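Local structure of cytochrome P450 (Zobellia galactanivorans, 6G5O) at residues H43-F48 / V75-H80; V82-V87 / N329-T334. The protein belongs to the cytochrome P450 family of haem-thiolate proteins and holds an iron protoporphyrin IX in a largely helical fold. All coordinates share one frame; numbering follows the deposited sequence.

Contact 1. Residues H43-F48 / V75-H80; sequences HNYKTF and VDPPVH. With HEM (protoporphyrin IX containing Fe), chain C.
Asp76 OD1, 4.0 Å from Tyr45 CB, accepts the backbone N-H of Ser50, just past Phe48, while OD2 takes that of Gly51. Asp76 OD1 also receives a weak bond from water 1 at 3.5 Å, and the same water donates to Phe48 O at 3.3 Å, a loose one-water bridge between the two segments. The main packing is between Pro77 and Tyr45, where the proline lays its CB-CG-CD edge over one face of the Tyr45 ring. Pro77 CG stands 3.8 Å from the centroid of the Tyr45 ring and only 5° off the normal, a true CH-pi contact, while Pro77 CD is 3.7 Å from Tyr45 CD1 and Pro77 CB lies nearer CZ. The phenol reaches the proline because Tyr45 CG stands between its own backbone N and carbonyl carbon (chi1 64°). His327 meets the same ring edge-to-face. Further along 75-80, past the cis peptide before Pro78, His80 NE2 donates an almost straight bond to haem O2D, 2.7 Å long with an N-H...O angle of 167°. A histidine gripping a haem propionate from the N-terminal end of helix 79-92 is consistent with the C-helix propionate contact of the cytochrome P450 fold.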
loop_
_atom_site.group_PDB
_atom_site.type_symbol
_atom_site.label_atom_id
_atom_site.label_comp_id
_atom_site.label_asym_id
_atom_site.label_seq_id
_atom_site.Cartn_x
_atom_site.Cartn_y
_atom_site.Cartn_z
ATOM N N HIS A 43 5.640 -17.566 -2.098
ATOM C CA HIS A 43 6.001 -18.213 -3.341
ATOM C C HIS A 43 5.185 -19.508 -3.609
ATOM O O HIS A 43 5.013 -19.921 -4.751
ATOM C CB HIS A 43 7.495 -18.504 -3.343
ATOM C CG HIS A 43 7.990 -19.151 -4.598
ATOM N ND1 HIS A 43 8.047 -18.491 -5.806
ATOM C CD2 HIS A 43 8.442 -20.407 -4.835
ATOM C CE1 HIS A 43 8.522 -19.307 -6.732
ATOM N NE2 HIS A 43 8.761 -20.479 -6.173
ATOM N N ASN A 44 4.667 -20.125 -2.560
ATOM C CA ASN A 44 4.026 -21.440 -2.686
ATOM C C ASN A 44 2.503 -21.266 -2.747
ATOM O O ASN A 44 1.794 -21.414 -1.736
ATOM C CB ASN A 44 4.444 -22.336 -1.522
ATOM C CG ASN A 44 3.817 -23.734 -1.589
ATOM O OD1 ASN A 44 3.267 -24.142 -2.614
ATOM N ND2 ASN A 44 3.875 -24.449 -0.481
ATOM N N TYR A 45 2.036 -20.915 -3.938
ATOM C CA TYR A 45 0.607 -20.599 -4.189
ATOM C C TYR A 45 -0.293 -21.845 -4.227
ATOM O O TYR A 45 -1.491 -21.731 -4.043
ATOM C CB TYR A 45 0.428 -19.826 -5.505
ATOM C CG TYR A 45 0.829 -20.618 -6.737
ATOM C CD1 TYR A 45 -0.107 -21.433 -7.397
ATOM C CD2 TYR A 45 2.139 -20.592 -7.217
ATOM C CE1 TYR A 45 0.240 -22.156 -8.509
ATOM C CE2 TYR A 45 2.503 -21.325 -8.333
ATOM C CZ TYR A 45 1.535 -22.111 -8.965
ATOM O OH TYR A 45 1.865 -22.851 -10.075
ATOM N N LYS A 46 0.304 -23.000 -4.507
ATOM C CA LYS A 46 -0.425 -24.279 -4.507
ATOM C C LYS A 46 -0.959 -24.625 -3.122
ATOM O O LYS A 46 -2.162 -24.885 -2.944
ATOM C CB LYS A 46 0.445 -25.398 -5.042
ATOM C CG LYS A 46 0.456 -25.418 -6.568
ATOM C CD LYS A 46 0.661 -26.823 -7.115
ATOM C CE LYS A 46 2.135 -27.098 -7.330
ATOM N NZ LYS A 46 2.566 -26.576 -8.658
ATOM N N THR A 47 -0.082 -24.564 -2.126
ATOM C CA THR A 47 -0.500 -24.785 -0.747
ATOM C C THR A 47 -1.222 -23.561 -0.157
ATOM O O THR A 47 -2.229 -23.710 0.527
ATOM C CB THR A 47 0.697 -25.143 0.122
ATOM O OG1 THR A 47 1.401 -26.256 -0.445
ATOM C CG2 THR A 47 0.263 -25.454 1.530
ATOM N N PHE A 48 -0.713 -22.355 -0.419
ATOM C CA PHE A 48 -1.314 -21.119 0.131
ATOM C C PHE A 48 -1.895 -20.238 -1.005
ATOM O O PHE A 48 -1.180 -19.401 -1.622
ATOM C CB PHE A 48 -0.261 -20.354 0.961
ATOM C CG PHE A 48 0.431 -21.198 1.999
ATOM C CD1 PHE A 48 -0.216 -21.512 3.196
ATOM C CD2 PHE A 48 1.724 -21.665 1.792
ATOM C CE1 PHE A 48 0.413 -22.292 4.153
ATOM C CE2 PHE A 48 2.373 -22.431 2.748
ATOM C CZ PHE A 48 1.713 -22.754 3.926
ATOM N N VAL A 75 -6.454 -14.293 -7.912
ATOM C CA VAL A 75 -6.275 -15.281 -8.978
ATOM C C VAL A 75 -4.910 -15.931 -8.800
ATOM O O VAL A 75 -3.935 -15.243 -8.458
ATOM C CB VAL A 75 -6.387 -14.641 -10.392
ATOM C CG1 VAL A 75 -6.265 -15.698 -11.462
ATOM C CG2 VAL A 75 -7.718 -13.921 -10.572
ATOM N N ASP A 76 -4.842 -17.236 -9.056
ATOM C CA ASP A 76 -3.625 -18.009 -8.911
ATOM C C ASP A 76 -3.028 -18.262 -10.272
ATOM O O ASP A 76 -3.730 -18.220 -11.271
ATOM C CB ASP A 76 -3.897 -19.366 -8.251
ATOM C CG ASP A 76 -4.203 -19.264 -6.753
ATOM O OD1 ASP A 76 -3.339 -18.720 -5.979
ATOM O OD2 ASP A 76 -5.296 -19.762 -6.329
ATOM N N PRO A 77 -1.707 -18.514 -10.327
ATOM C CA PRO A 77 -1.089 -18.961 -11.564
ATOM C C PRO A 77 -1.696 -20.288 -11.993
ATOM O O PRO A 77 -2.271 -20.971 -11.150
ATOM C CB PRO A 77 0.375 -19.168 -11.174
ATOM C CG PRO A 77 0.587 -18.280 -10.023
ATOM C CD PRO A 77 -0.708 -18.274 -9.279
ATOM N N PRO A 78 -1.591 -20.642 -13.275
ATOM C CA PRO A 78 -0.970 -19.796 -14.337
ATOM C C PRO A 78 -1.842 -18.646 -14.885
ATOM O O PRO A 78 -1.344 -17.812 -15.624
ATOM C CB PRO A 78 -0.728 -20.798 -15.461
ATOM C CG PRO A 78 -1.864 -21.784 -15.294
ATOM C CD PRO A 78 -2.072 -21.927 -13.807
ATOM N N VAL A 79 -3.133 -18.641 -14.570
ATOM C CA VAL A 79 -4.046 -17.647 -15.068
ATOM C C VAL A 79 -3.660 -16.232 -14.564
ATOM O O VAL A 79 -3.803 -15.258 -15.293
ATOM C CB VAL A 79 -5.481 -18.006 -14.674
ATOM C CG1 VAL A 79 -6.436 -16.893 -15.082
ATOM C CG2 VAL A 79 -5.914 -19.314 -15.396
ATOM N N HIS A 80 -3.164 -16.140 -13.326
ATOM C CA HIS A 80 -2.636 -14.898 -12.765
ATOM C C HIS A 80 -1.682 -14.164 -13.703
ATOM O O HIS A 80 -1.829 -12.975 -13.936
ATOM C CB HIS A 80 -1.929 -15.151 -11.424
ATOM C CG HIS A 80 -1.241 -13.934 -10.883
ATOM N ND1 HIS A 80 0.097 -13.702 -11.081
ATOM C CD2 HIS A 80 -1.709 -12.871 -10.190
ATOM C CE1 HIS A 80 0.424 -12.545 -10.538
ATOM N NE2 HIS A 80 -0.646 -12.031 -9.970
HETATM C CHA HEM C . -0.408 -5.934 -4.090
HETATM C CHB HEM C . 1.524 -3.163 -0.638
HETATM C CHC HEM C . 0.339 0.797 -3.108
HETATM C CHD HEM C . -2.111 -1.908 -6.206
HETATM C C1A HEM C . 0.241 -5.515 -2.950
HETATM C C2A HEM C . 0.795 -6.379 -1.961
HETATM C C3A HEM C . 1.328 -5.600 -1.032
HETATM C C4A HEM C . 1.117 -4.248 -1.382
HETATM C CMA HEM C . 2.037 -6.113 0.178
HETATM C CAA HEM C . 0.856 -7.906 -1.943
HETATM C CBA HEM C . -0.510 -8.471 -1.587
HETATM C CGA HEM C . -0.516 -9.981 -1.658
HETATM O O1A HEM C . -1.585 -10.564 -1.812
HETATM O O2A HEM C . 0.518 -10.671 -1.586
HETATM C C1B HEM C . 1.368 -1.846 -1.017
HETATM C C2B HEM C . 1.974 -0.791 -0.305
HETATM C C3B HEM C . 1.631 0.359 -0.978
HETATM C C4B HEM C . 0.808 -0.089 -2.145
HETATM C CMB HEM C . 2.767 -0.912 0.961
HETATM C CAB HEM C . 1.972 1.767 -0.786
HETATM C CBB HEM C . 2.887 2.232 0.041
HETATM C C1C HEM C . -0.431 0.425 -4.179
HETATM C C2C HEM C . -1.083 1.302 -5.044
HETATM C C3C HEM C . -1.834 0.537 -5.901
HETATM C C4C HEM C . -1.592 -0.815 -5.546
HETATM C CMC HEM C . -0.984 2.795 -5.053
HETATM C CAC HEM C . -2.672 0.982 -7.022
HETATM C CBC HEM C . -2.904 2.229 -7.421
HETATM C C1D HEM C . -1.776 -3.234 -5.888
HETATM C C2D HEM C . -2.252 -4.370 -6.698
HETATM C C3D HEM C . -1.771 -5.493 -6.140
HETATM C C4D HEM C . -1.045 -5.039 -4.949
HETATM C CMD HEM C . -3.062 -4.243 -7.943
HETATM C CAD HEM C . -1.990 -6.914 -6.626
HETATM C CBD HEM C . -0.846 -7.512 -7.462
HETATM C CGD HEM C . -1.214 -8.924 -7.957
HETATM O O1D HEM C . -2.204 -9.560 -7.450
HETATM O O2D HEM C . -0.559 -9.513 -8.884
HETATM N NA HEM C . 0.406 -4.198 -2.553
HETATM N NB HEM C . 0.689 -1.396 -2.074
HETATM N NC HEM C . -0.760 -0.853 -4.461
HETATM N ND HEM C . -1.062 -3.698 -4.875
HETATM FE FE HEM C . -0.214 -2.622 -3.541
HETATM O O HOH W 1 -1.410 -16.899 -3.731
HETATM O O HOH W 2 -1.936 -2.607 -2.093
#

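Contact 2. Residues V82-V87 / N329-T334; sequences VYRAIV and NCLGAT. With HEM (protoporphyrin IX containing Fe), chain C.
Arg84 NH1 donates to the main-chain oxygen of Asn329 at 2.7 Å, with O near the guanidinium plane; NH1 lies in the carbonyl plane, with a C=O...N angle of 146°. Arg84 NH1 also donates to haem O2D at 3.0 Å, so one nitrogen joins a propionate to the backbone just ahead of the iron ligand; NH2 adds only a weak second bond to Asn329 O. The side chain gets there by leaving the helix with CG opposite its backbone N (chi1 -173°) and then bending at chi2. The positive group probably stabilises the charged propionate. Next along the chain, Cys330 SG binds the haem iron at 2.3 Å, with water 2 as the other axial ligand at 2.2 Å from the iron. This is the cysteine-ligand loop of the P450 fold, and here it turns through a type I beta turn, Cys330 to Ala333, into helix 333-350. Gly332 CA comes within 3.5 Å of haem C3C, placing the backbone close against the porphyrin. Leu331 packs between helix 79-92 and the haem: CD2 lies over one guanidinium face, offset toward its rim, CB approaches the haem methyl CMD, and Leu331 CD1 meets Val87 CG2 at 3.7 Å, the two side chains crossing nearly at right angles.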
loop_
_atom_site.group_PDB
_atom_site.type_symbol
_atom_site.label_atom_id
_atom_site.label_comp_id
_atom_site.label_asym_id
_atom_site.label_seq_id
_atom_site.Cartn_x
_atom_site.Cartn_y
_atom_site.Cartn_z
ATOM N N VAL A 82 -1.306 -14.218 -16.963
ATOM C CA VAL A 82 -1.975 -13.707 -18.149
ATOM C C VAL A 82 -2.687 -12.357 -17.851
ATOM O O VAL A 82 -2.461 -11.379 -18.563
ATOM C CB VAL A 82 -3.010 -14.721 -18.699
ATOM C CG1 VAL A 82 -3.695 -14.152 -19.935
ATOM C CG2 VAL A 82 -2.374 -16.085 -19.049
ATOM N N TYR A 83 -3.534 -12.282 -16.815
ATOM C CA TYR A 83 -4.156 -10.994 -16.441
ATOM C C TYR A 83 -3.060 -9.947 -16.084
ATOM O O TYR A 83 -3.156 -8.769 -16.384
ATOM C CB TYR A 83 -5.035 -11.148 -15.221
ATOM C CG TYR A 83 -6.416 -11.727 -15.431
ATOM C CD1 TYR A 83 -7.301 -11.136 -16.322
ATOM C CD2 TYR A 83 -6.854 -12.819 -14.691
ATOM C CE1 TYR A 83 -8.583 -11.623 -16.481
ATOM C CE2 TYR A 83 -8.135 -13.329 -14.853
ATOM C CZ TYR A 83 -8.998 -12.720 -15.752
ATOM O OH TYR A 83 -10.274 -13.181 -15.953
ATOM N N ARG A 84 -2.050 -10.412 -15.382
ATOM C CA ARG A 84 -0.986 -9.549 -14.940
ATOM C C ARG A 84 -0.245 -8.931 -16.136
ATOM O O ARG A 84 0.053 -7.737 -16.110
ATOM C CB ARG A 84 -0.022 -10.275 -14.007
ATOM C CG ARG A 84 0.968 -9.242 -13.450
ATOM C CD ARG A 84 1.446 -9.520 -12.050
ATOM N NE ARG A 84 2.547 -8.643 -11.769
ATOM C CZ ARG A 84 2.905 -8.212 -10.570
ATOM N NH1 ARG A 84 2.217 -8.533 -9.488
ATOM N NH2 ARG A 84 3.955 -7.390 -10.483
ATOM N N ALA A 85 0.017 -9.723 -17.187
ATOM C CA ALA A 85 0.692 -9.210 -18.408
ATOM C C ALA A 85 -0.151 -8.186 -19.139
ATOM O O ALA A 85 0.395 -7.267 -19.756
ATOM C CB ALA A 85 1.063 -10.345 -19.376
ATOM N N ILE A 86 -1.476 -8.315 -19.059
ATOM C CA ILE A 86 -2.354 -7.279 -19.587
ATOM C C ILE A 86 -2.196 -5.926 -18.883
ATOM O O ILE A 86 -2.117 -4.914 -19.534
ATOM C CB ILE A 86 -3.839 -7.654 -19.464
ATOM C CG1 ILE A 86 -4.203 -8.777 -20.423
ATOM C CG2 ILE A 86 -4.716 -6.445 -19.801
ATOM C CD1 ILE A 86 -5.449 -9.531 -19.984
ATOM N N VAL A 87 -2.197 -5.913 -17.564
ATOM C CA VAL A 87 -2.244 -4.639 -16.837
ATOM C C VAL A 87 -0.858 -4.075 -16.462
ATOM O O VAL A 87 -0.753 -2.937 -16.067
ATOM C CB VAL A 87 -3.111 -4.771 -15.558
ATOM C CG1 VAL A 87 -4.550 -5.180 -15.949
ATOM C CG2 VAL A 87 -2.507 -5.770 -14.581
ATOM N N ASN A 329 3.469 -9.539 -6.103
ATOM C CA ASN A 329 4.133 -8.320 -5.637
ATOM C C ASN A 329 3.440 -7.070 -6.193
ATOM O O ASN A 329 2.921 -7.057 -7.321
ATOM C CB ASN A 329 5.640 -8.304 -5.918
ATOM C CG ASN A 329 5.965 -8.203 -7.398
ATOM O OD1 ASN A 329 6.126 -9.224 -8.079
ATOM N ND2 ASN A 329 6.027 -6.971 -7.913
ATOM N N CYS A 330 3.391 -6.031 -5.364
ATOM C CA CYS A 330 2.562 -4.839 -5.631
ATOM C C CYS A 330 2.720 -4.194 -7.013
ATOM O O CYS A 330 3.787 -3.656 -7.329
ATOM C CB CYS A 330 2.839 -3.760 -4.583
ATOM S SG CYS A 330 1.774 -2.323 -4.684
ATOM N N LEU A 331 1.621 -4.182 -7.774
ATOM C CA LEU A 331 1.571 -3.469 -9.071
ATOM C C LEU A 331 1.608 -1.939 -8.943
ATOM O O LEU A 331 2.050 -1.249 -9.856
ATOM C CB LEU A 331 0.311 -3.884 -9.877
ATOM C CG LEU A 331 0.431 -5.177 -10.682
ATOM C CD1 LEU A 331 -0.903 -5.619 -11.264
ATOM C CD2 LEU A 331 1.403 -4.981 -11.822
ATOM N N GLY A 332 1.099 -1.409 -7.849
ATOM C CA GLY A 332 1.183 0.040 -7.570
ATOM C C GLY A 332 2.543 0.536 -7.085
ATOM O O GLY A 332 2.713 1.727 -6.770
ATOM N N ALA A 333 3.535 -0.361 -7.025
ATOM C CA ALA A 333 4.793 -0.054 -6.365
ATOM C C ALA A 333 5.528 1.093 -7.049
ATOM O O ALA A 333 6.085 1.990 -6.382
ATOM C CB ALA A 333 5.668 -1.284 -6.300
ATOM N N THR A 334 5.505 1.071 -8.378
ATOM C CA THR A 334 6.122 2.103 -9.175
ATOM C C THR A 334 5.497 3.509 -8.951
ATOM O O THR A 334 6.209 4.521 -8.749
ATOM C CB THR A 334 6.025 1.745 -10.661
ATOM O OG1 THR A 334 6.540 0.436 -10.885
ATOM C CG2 THR A 334 6.875 2.717 -11.502
HETATM C CHA HEM C . -0.408 -5.934 -4.090
HETATM C CHB HEM C . 1.524 -3.163 -0.638
HETATM C CHC HEM C . 0.339 0.797 -3.108
HETATM C CHD HEM C . -2.111 -1.908 -6.206
HETATM C C1A HEM C . 0.241 -5.515 -2.950
HETATM C C2A HEM C . 0.795 -6.379 -1.961
HETATM C C3A HEM C . 1.328 -5.600 -1.032
HETATM C C4A HEM C . 1.117 -4.248 -1.382
HETATM C CMA HEM C . 2.037 -6.113 0.178
HETATM C CAA HEM C . 0.856 -7.906 -1.943
HETATM C CBA HEM C . -0.510 -8.471 -1.587
HETATM C CGA HEM C . -0.516 -9.981 -1.658
HETATM O O1A HEM C . -1.585 -10.564 -1.812
HETATM O O2A HEM C . 0.518 -10.671 -1.586
HETATM C C1B HEM C . 1.368 -1.846 -1.017
HETATM C C2B HEM C . 1.974 -0.791 -0.305
HETATM C C3B HEM C . 1.631 0.359 -0.978
HETATM C C4B HEM C . 0.808 -0.089 -2.145
HETATM C CMB HEM C . 2.767 -0.912 0.961
HETATM C CAB HEM C . 1.972 1.767 -0.786
HETATM C CBB HEM C . 2.887 2.232 0.041
HETATM C C1C HEM C . -0.431 0.425 -4.179
HETATM C C2C HEM C . -1.083 1.302 -5.044
HETATM C C3C HEM C . -1.834 0.537 -5.901
HETATM C C4C HEM C . -1.592 -0.815 -5.546
HETATM C CMC HEM C . -0.984 2.795 -5.053
HETATM C CAC HEM C . -2.672 0.982 -7.022
HETATM C CBC HEM C . -2.904 2.229 -7.421
HETATM C C1D HEM C . -1.776 -3.234 -5.888
HETATM C C2D HEM C . -2.252 -4.370 -6.698
HETATM C C3D HEM C . -1.771 -5.493 -6.140
HETATM C C4D HEM C . -1.045 -5.039 -4.949
HETATM C CMD HEM C . -3.062 -4.243 -7.943
HETATM C CAD HEM C . -1.990 -6.914 -6.626
HETATM C CBD HEM C . -0.846 -7.512 -7.462
HETATM C CGD HEM C . -1.214 -8.924 -7.957
HETATM O O1D HEM C . -2.204 -9.560 -7.450
HETATM O O2D HEM C . -0.559 -9.513 -8.884
HETATM N NA HEM C . 0.406 -4.198 -2.553
HETATM N NB HEM C . 0.689 -1.396 -2.074
HETATM N NC HEM C . -0.760 -0.853 -4.461
HETATM N ND HEM C . -1.062 -3.698 -4.875
HETATM FE FE HEM C . -0.214 -2.622 -3.541
HETATM O O HOH W 2 -1.936 -2.607 -2.093
#

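How the contacts relate
Leaving helix 35-43, the chain runs through 43-48 into the short strand 48-49, edge of the five-stranded sheet, and contact 1 closes a loop of 26 residues with little regular structure when 75-80 returns to it. Helix 79-92 starts there, and 82-87, the first half of contact 2, follows within two residues. Contact 2 then closes a far longer, mostly helical loop at 329-334, the entry to helix 333-350. The two closures are therefore in series, neither nesting nor crossing. Their centres are 15 Å apart; helix 79-92 belongs to both contacts, and each reaches the haem, so the start of this helix and the cysteine-ligand loop meet round one cofactor.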